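Local coordinates for protein phosphopantetheine adenylyltransferase (Archaeoglobus fulgidus, PDB 3DO8) that probably transfers an adenylyl group reversibly from ATP to 4'-phosphopantetheine, giving dephospho-CoA and pyrophosphate in coenzyme A biosynthesis, at residues I31-A43 against P50-V62. Residues are numbered along the deposited sequence; the frame is centred on the assembly and turned at random.
Sequences ITIGVTSDRMARA and PFAIRAENVKRYV
Strand 31-36 and helix 51-62 run roughly antiparallel, at 150°, with their axes 8.7 Å apart at closest approach. Ile33 and Val58 meet tip to tip, CD1 of Ile33 lying 3.8 Å from CG1 of Val58. With chi1 at 172°, Val35 CG1 stands opposite the backbone N. This puts it against both Arg54 NH1 and the Phe51 ring, 3.8 Å from Phe51 CD1. The same ring turns an edge to Thr36 O. Polar contacts gather where the strand ends. Arg54 grips Thr36 O end-on with two nitrogens, NH1 and NH2, the latter at 2.9 Å, and NH1 also bonds Thr8 O. Arg54 NH2 forms a salt bridge to Asp38 OD1 (3.2 Å), with carboxylate and guanidinium planes 54° apart. Asp38 OD1 also takes the Phe51 N-H at 2.7 Å through its syn lone pair, tying the start of helix 38-43 to the start of helix 51-62. Ala41 CB sits over one guanidinium face, toward its rim. A leucine in place of Arg54 would probably leave Thr36 O without either Arg54 donor and Asp38 without this charge partner. This is helix-on-sheet packing at the C-terminal end of an inner parallel strand, in the Rossmann-like alpha/beta fold of the cytidylyltransferase-like family.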
# COMPACT_ATOMS: atom_id res chain seq x y z
N ILE A 31 -10.13 0.84 10.94
CA ILE A 31 -9.13 1.86 10.63
C ILE A 31 -9.35 3.01 11.60
O ILE A 31 -10.46 3.23 12.09
CB ILE A 31 -9.23 2.38 9.20
CG1 ILE A 31 -10.53 3.16 8.94
CG2 ILE A 31 -9.13 1.22 8.20
CD1 ILE A 31 -10.50 3.83 7.59
N THR A 32 -8.26 3.71 11.85
CA THR A 32 -8.29 4.96 12.58
C THR A 32 -7.63 5.99 11.72
O THR A 32 -6.48 5.77 11.27
CB THR A 32 -7.55 4.84 13.92
OG1 THR A 32 -8.15 3.79 14.68
CG2 THR A 32 -7.66 6.09 14.70
N ILE A 33 -8.36 7.08 11.45
CA ILE A 33 -7.82 8.19 10.70
C ILE A 33 -7.48 9.32 11.68
O ILE A 33 -8.37 9.86 12.34
CB ILE A 33 -8.81 8.73 9.63
CG1 ILE A 33 -9.26 7.60 8.68
CG2 ILE A 33 -8.14 9.87 8.87
CD1 ILE A 33 -10.17 8.08 7.55
N GLY A 34 -6.19 9.64 11.77
CA GLY A 34 -5.74 10.75 12.57
C GLY A 34 -5.82 12.01 11.75
O GLY A 34 -5.39 12.02 10.58
N VAL A 35 -6.37 13.06 12.35
CA VAL A 35 -6.39 14.38 11.72
C VAL A 35 -5.62 15.34 12.65
O VAL A 35 -5.89 15.41 13.86
CB VAL A 35 -7.84 14.82 11.48
CG1 VAL A 35 -7.89 16.28 10.99
CG2 VAL A 35 -8.51 13.83 10.49
N THR A 36 -4.67 16.08 12.09
CA THR A 36 -3.80 16.93 12.89
C THR A 36 -4.60 18.03 13.61
O THR A 36 -5.52 18.62 13.05
CB THR A 36 -2.72 17.59 12.03
OG1 THR A 36 -3.33 18.23 10.91
CG2 THR A 36 -1.70 16.56 11.52
N SER A 37 -4.22 18.31 14.84
CA SER A 37 -4.73 19.49 15.54
C SER A 37 -4.37 20.78 14.77
O SER A 37 -3.46 20.78 13.92
CB SER A 37 -4.10 19.53 16.94
OG SER A 37 -2.74 19.89 16.80
N ASP A 38 -5.06 21.87 15.07
CA ASP A 38 -4.73 23.17 14.45
C ASP A 38 -3.25 23.54 14.66
O ASP A 38 -2.58 24.00 13.75
CB ASP A 38 -5.62 24.27 15.02
CG ASP A 38 -7.06 24.14 14.61
OD1 ASP A 38 -7.34 23.32 13.72
OD2 ASP A 38 -7.92 24.83 15.19
N ARG A 39 -2.76 23.30 15.87
CA ARG A 39 -1.36 23.64 16.20
C ARG A 39 -0.40 22.97 15.24
O ARG A 39 0.46 23.60 14.63
CB ARG A 39 -1.02 23.18 17.60
CG ARG A 39 -1.26 24.19 18.67
CD ARG A 39 -0.32 23.93 19.87
NE ARG A 39 -0.99 24.22 21.15
CZ ARG A 39 -1.43 25.42 21.54
NH1 ARG A 39 -1.30 26.50 20.75
NH2 ARG A 39 -2.02 25.54 22.73
N MET A 40 -0.62 21.67 15.08
CA MET A 40 0.21 20.82 14.27
C MET A 40 0.08 21.10 12.77
O MET A 40 1.07 21.03 12.02
CB MET A 40 -0.25 19.40 14.58
CG MET A 40 0.65 18.31 14.15
SD MET A 40 0.62 17.03 15.44
CE MET A 40 1.83 17.95 16.48
N ALA A 41 -1.14 21.39 12.32
CA ALA A 41 -1.37 21.69 10.92
C ALA A 41 -0.59 22.94 10.50
O ALA A 41 0.01 22.97 9.42
CB ALA A 41 -2.86 21.89 10.70
N ARG A 42 -0.59 23.94 11.37
CA ARG A 42 0.05 25.24 11.10
C ARG A 42 1.58 25.19 10.96
O ARG A 42 2.17 26.07 10.30
CB ARG A 42 -0.28 26.22 12.23
CG ARG A 42 -1.65 26.85 12.14
CD ARG A 42 -1.74 28.08 13.05
NE ARG A 42 -1.80 27.72 14.48
CZ ARG A 42 -2.92 27.45 15.15
NH1 ARG A 42 -4.11 27.49 14.55
NH2 ARG A 42 -2.86 27.13 16.44
N ALA A 43 2.22 24.21 11.59
CA ALA A 43 3.67 24.03 11.47
C ALA A 43 4.06 23.47 10.10
O ALA A 43 5.21 23.61 9.67
CB ALA A 43 4.19 23.12 12.57
N PRO A 50 -10.26 24.92 10.48
CA PRO A 50 -10.18 24.31 11.82
C PRO A 50 -10.21 22.79 11.77
O PRO A 50 -10.76 22.21 10.83
CB PRO A 50 -11.43 24.82 12.51
CG PRO A 50 -11.73 26.13 11.83
CD PRO A 50 -11.41 25.84 10.39
N PHE A 51 -9.63 22.17 12.80
CA PHE A 51 -9.69 20.73 12.97
C PHE A 51 -11.09 20.18 12.73
O PHE A 51 -11.26 19.23 11.98
CB PHE A 51 -9.18 20.34 14.37
CG PHE A 51 -9.51 18.93 14.75
CD1 PHE A 51 -8.68 17.90 14.34
CD2 PHE A 51 -10.65 18.63 15.48
CE1 PHE A 51 -8.98 16.60 14.66
CE2 PHE A 51 -10.98 17.31 15.77
CZ PHE A 51 -10.13 16.30 15.36
N ALA A 52 -12.10 20.75 13.38
CA ALA A 52 -13.46 20.24 13.26
C ALA A 52 -13.93 20.18 11.80
O ALA A 52 -14.63 19.24 11.41
CB ALA A 52 -14.44 21.07 14.14
N ILE A 53 -13.55 21.18 11.01
CA ILE A 53 -13.98 21.25 9.61
C ILE A 53 -13.23 20.19 8.78
O ILE A 53 -13.83 19.48 7.98
CB ILE A 53 -13.75 22.66 9.03
CG1 ILE A 53 -14.67 23.67 9.73
CG2 ILE A 53 -13.94 22.68 7.51
CD1 ILE A 53 -16.13 23.45 9.55
N ARG A 54 -11.92 20.08 8.99
CA ARG A 54 -11.11 19.07 8.31
C ARG A 54 -11.58 17.64 8.64
O ARG A 54 -11.74 16.80 7.75
CB ARG A 54 -9.61 19.27 8.60
CG ARG A 54 -9.11 20.59 8.02
CD ARG A 54 -7.64 20.85 8.28
NE ARG A 54 -7.36 21.22 9.65
CZ ARG A 54 -6.72 20.47 10.55
NH1 ARG A 54 -6.30 19.25 10.27
NH2 ARG A 54 -6.53 20.99 11.76
N ALA A 55 -11.82 17.37 9.91
CA ALA A 55 -12.35 16.07 10.35
C ALA A 55 -13.69 15.78 9.69
O ALA A 55 -13.91 14.69 9.19
CB ALA A 55 -12.45 16.00 11.88
N GLU A 56 -14.60 16.77 9.66
CA GLU A 56 -15.91 16.56 9.02
C GLU A 56 -15.79 16.35 7.52
O GLU A 56 -16.50 15.53 6.93
CB GLU A 56 -16.88 17.71 9.33
CG GLU A 56 -17.44 17.69 10.74
CD GLU A 56 -18.19 16.38 11.07
OE1 GLU A 56 -19.00 15.88 10.23
OE2 GLU A 56 -17.96 15.84 12.18
N ASN A 57 -14.85 17.05 6.89
CA ASN A 57 -14.61 16.84 5.46
C ASN A 57 -14.21 15.41 5.17
O ASN A 57 -14.69 14.79 4.22
CB ASN A 57 -13.58 17.82 4.91
CG ASN A 57 -14.12 19.26 4.86
OD1 ASN A 57 -15.34 19.49 4.94
ND2 ASN A 57 -13.19 20.25 4.73
N VAL A 58 -13.33 14.86 6.02
CA VAL A 58 -12.89 13.47 5.84
C VAL A 58 -14.06 12.52 6.09
O VAL A 58 -14.32 11.61 5.31
CB VAL A 58 -11.73 13.12 6.77
CG1 VAL A 58 -11.41 11.59 6.71
CG2 VAL A 58 -10.49 13.95 6.39
N LYS A 59 -14.79 12.77 7.16
CA LYS A 59 -15.94 11.92 7.51
C LYS A 59 -16.98 11.88 6.40
O LYS A 59 -17.46 10.80 6.04
CB LYS A 59 -16.57 12.37 8.83
CG LYS A 59 -15.75 11.95 10.03
CD LYS A 59 -16.55 12.13 11.33
CE LYS A 59 -16.72 13.54 11.66
NZ LYS A 59 -17.56 13.68 12.93
N ARG A 60 -17.29 13.05 5.82
CA ARG A 60 -18.32 13.09 4.78
C ARG A 60 -17.89 12.39 3.52
O ARG A 60 -18.70 11.76 2.82
CB ARG A 60 -18.71 14.52 4.45
CG ARG A 60 -19.48 15.18 5.52
CD ARG A 60 -20.15 16.44 4.97
NE ARG A 60 -20.63 17.28 6.06
CZ ARG A 60 -19.98 18.33 6.55
NH1 ARG A 60 -18.79 18.68 6.05
NH2 ARG A 60 -20.50 19.01 7.56
N TYR A 61 -16.61 12.55 3.20
CA TYR A 61 -16.03 11.90 2.00
C TYR A 61 -16.11 10.38 2.15
O TYR A 61 -16.57 9.66 1.25
CB TYR A 61 -14.58 12.37 1.76
CG TYR A 61 -13.94 11.53 0.69
CD1 TYR A 61 -14.24 11.74 -0.64
CD2 TYR A 61 -13.09 10.47 1.01
CE1 TYR A 61 -13.73 10.96 -1.61
CE2 TYR A 61 -12.54 9.65 0.03
CZ TYR A 61 -12.88 9.91 -1.30
OH TYR A 61 -12.42 9.16 -2.35
N VAL A 62 -15.63 9.87 3.28
CA VAL A 62 -15.68 8.44 3.54
C VAL A 62 -17.13 7.89 3.56
O VAL A 62 -17.40 6.82 3.00
CB VAL A 62 -14.89 8.07 4.81
CG1 VAL A 62 -15.10 6.58 5.16
CG2 VAL A 62 -13.39 8.44 4.58